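Local coordinates for AT-rich DNA-binding protein (Thermus thermophilus, PDB 2DT5) that represses transcription as a DNA-binding homodimer of the Rex family, modulating gene expression in response to the cellular NADH/NAD(+) redox state, at the interface of chains A and B. Coordinates in Å, arbitrary orientation; residue numbers count along the deposited sequence, not the author numbering. Chains: chain A/B, AT-rich DNA-binding protein.

The interface of chains A and B. Residues chain A 173, 188-190, 193; chain B 95, 98, 100-101, 169, 171, 189.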
# COMPACT_ATOMS: atom_id res chain seq x y z
N PRO A 173 6.76 -11.44 -3.62
CA PRO A 173 7.72 -10.48 -4.19
C PRO A 173 8.30 -10.86 -5.55
O PRO A 173 9.49 -11.13 -5.68
CB PRO A 173 8.78 -10.36 -3.09
CG PRO A 173 8.81 -11.77 -2.51
CD PRO A 173 7.34 -12.22 -2.51
N ASP A 188 3.05 -4.00 -1.10
CA ASP A 188 4.24 -4.03 -0.25
C ASP A 188 4.16 -2.87 0.74
O ASP A 188 3.41 -1.92 0.53
CB ASP A 188 5.52 -3.88 -1.08
CG ASP A 188 5.65 -2.51 -1.69
OD1 ASP A 188 4.95 -2.25 -2.69
OD2 ASP A 188 6.42 -1.68 -1.17
N PHE A 189 4.93 -2.96 1.82
CA PHE A 189 4.96 -1.91 2.83
C PHE A 189 6.26 -1.11 2.72
O PHE A 189 6.52 -0.26 3.55
CB PHE A 189 4.84 -2.53 4.22
CG PHE A 189 5.87 -3.58 4.49
CD1 PHE A 189 7.16 -3.22 4.90
CD2 PHE A 189 5.60 -4.92 4.24
CE1 PHE A 189 8.15 -4.19 5.06
CE2 PHE A 189 6.58 -5.89 4.39
CZ PHE A 189 7.86 -5.53 4.80
N LEU A 190 7.08 -1.39 1.71
CA LEU A 190 8.34 -0.68 1.59
C LEU A 190 8.18 0.82 1.43
O LEU A 190 8.98 1.59 1.96
CB LEU A 190 9.18 -1.24 0.43
CG LEU A 190 9.59 -2.70 0.69
CD1 LEU A 190 10.49 -3.17 -0.43
CD2 LEU A 190 10.33 -2.82 2.01
N LEU A 193 7.67 2.18 4.83
CA LEU A 193 8.92 2.16 5.57
C LEU A 193 9.81 3.31 5.15
O LEU A 193 10.52 3.89 5.97
CB LEU A 193 9.68 0.87 5.30
CG LEU A 193 9.72 -0.20 6.37
CD1 LEU A 193 10.68 -1.29 5.88
CD2 LEU A 193 10.20 0.39 7.71
N LEU B 95 6.39 -11.53 8.32
CA LEU B 95 7.27 -10.37 8.12
C LEU B 95 8.73 -10.66 8.46
O LEU B 95 9.61 -10.16 7.78
CB LEU B 95 6.78 -9.19 8.95
CG LEU B 95 5.44 -8.58 8.47
CD1 LEU B 95 5.04 -7.44 9.40
CD2 LEU B 95 5.59 -8.06 7.06
N TYR B 98 10.06 -12.15 5.44
CA TYR B 98 9.91 -11.44 4.15
C TYR B 98 11.31 -11.18 3.59
O TYR B 98 12.16 -10.61 4.26
CB TYR B 98 9.18 -10.11 4.34
CG TYR B 98 8.94 -9.35 3.06
CD1 TYR B 98 8.14 -9.88 2.05
CD2 TYR B 98 9.48 -8.07 2.86
CE1 TYR B 98 7.87 -9.16 0.88
CE2 TYR B 98 9.20 -7.33 1.70
CZ TYR B 98 8.39 -7.89 0.71
OH TYR B 98 8.08 -7.18 -0.42
N GLY B 100 12.19 -9.15 1.11
CA GLY B 100 12.39 -7.88 0.44
C GLY B 100 12.72 -6.64 1.24
O GLY B 100 12.39 -5.56 0.79
N PHE B 101 13.35 -6.78 2.40
CA PHE B 101 13.69 -5.59 3.17
C PHE B 101 14.87 -4.83 2.56
O PHE B 101 14.92 -3.60 2.62
CB PHE B 101 14.03 -5.96 4.63
CG PHE B 101 12.81 -6.22 5.49
CD1 PHE B 101 12.37 -7.51 5.73
CD2 PHE B 101 12.11 -5.16 6.05
CE1 PHE B 101 11.25 -7.76 6.52
CE2 PHE B 101 10.98 -5.39 6.84
CZ PHE B 101 10.55 -6.71 7.08
N LEU B 169 5.73 1.50 11.97
CA LEU B 169 5.00 1.08 10.80
C LEU B 169 3.87 0.25 11.41
O LEU B 169 4.06 -0.90 11.81
CB LEU B 169 5.84 0.24 9.84
CG LEU B 169 5.25 -0.06 8.46
CD1 LEU B 169 5.06 1.24 7.69
CD2 LEU B 169 6.13 -1.03 7.69
N PHE B 171 0.57 -1.86 11.51
CA PHE B 171 -0.31 -2.71 10.71
C PHE B 171 -1.68 -2.88 11.37
O PHE B 171 -2.65 -3.24 10.69
CB PHE B 171 0.30 -4.09 10.49
CG PHE B 171 1.56 -4.08 9.65
CD1 PHE B 171 2.76 -3.61 10.18
CD2 PHE B 171 1.52 -4.50 8.32
CE1 PHE B 171 3.92 -3.57 9.40
CE2 PHE B 171 2.67 -4.47 7.52
CZ PHE B 171 3.87 -4.00 8.06
N PHE B 189 -2.98 -3.37 3.65
CA PHE B 189 -2.71 -4.35 2.62
C PHE B 189 -3.88 -4.55 1.67
O PHE B 189 -3.73 -5.19 0.64
CB PHE B 189 -2.34 -5.70 3.26
CG PHE B 189 -0.89 -5.82 3.62
CD1 PHE B 189 -0.48 -6.72 4.58
CD2 PHE B 189 0.07 -5.05 2.98
CE1 PHE B 189 0.88 -6.85 4.91
CE2 PHE B 189 1.42 -5.17 3.29
CZ PHE B 189 1.82 -6.08 4.26
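The backbone carbonyl oxygen of B:Gly100 meets both methyls of A:Leu190, with O 3.3 Å from CD1 and 3.6 Å from CD2. These are van der Waals contacts, and no hydrogen bond crosses this patch of the Rex homodimer. A:Leu190 begins helix 190-201. Within chain A its N gives a weak hydrogen bond to the carboxylate OD2 of A:Asp188.

A:Phe189, just before this helix, inserts its ring into the partner's Rossmann domain. With CG between the backbone N and the carbonyl carbon (chi1 55°), the ring is directed among B:Leu95, B:Tyr98, B:Phe101 and B:Leu169. CZ of A:Phe189 is 3.6 Å from CD2 of B:Tyr98, and CE2 lies over the rim of one face of that tyrosine ring. Within chain B, the backbone N of B:Gly100 lies over the rim of the opposite face. Methyl CD2 of B:Leu95 touches CE2 of A:Phe189 at 3.6 Å. Residues equivalent to B:Leu95, B:Tyr98 and B:Phe189 also line NAD pockets, so packing and cofactor binding may be linked. The side chains of B:Phe101 and A:Phe189 cross at about a right angle, their ring planes about 50° apart. B:Leu169 reaches CD1 of A:Phe189 with its CD2 at 3.7 Å, and the same methyl packs on A:Leu193 CG. CD2 of A:Phe189 meets the ring edge of B:Phe189, 3.9 Å from its CZ. An alanine in place of A:Phe189 would probably open a gap among B:Leu95, B:Tyr98, B:Phe101 and B:Leu169, leaving them without their chain A partner.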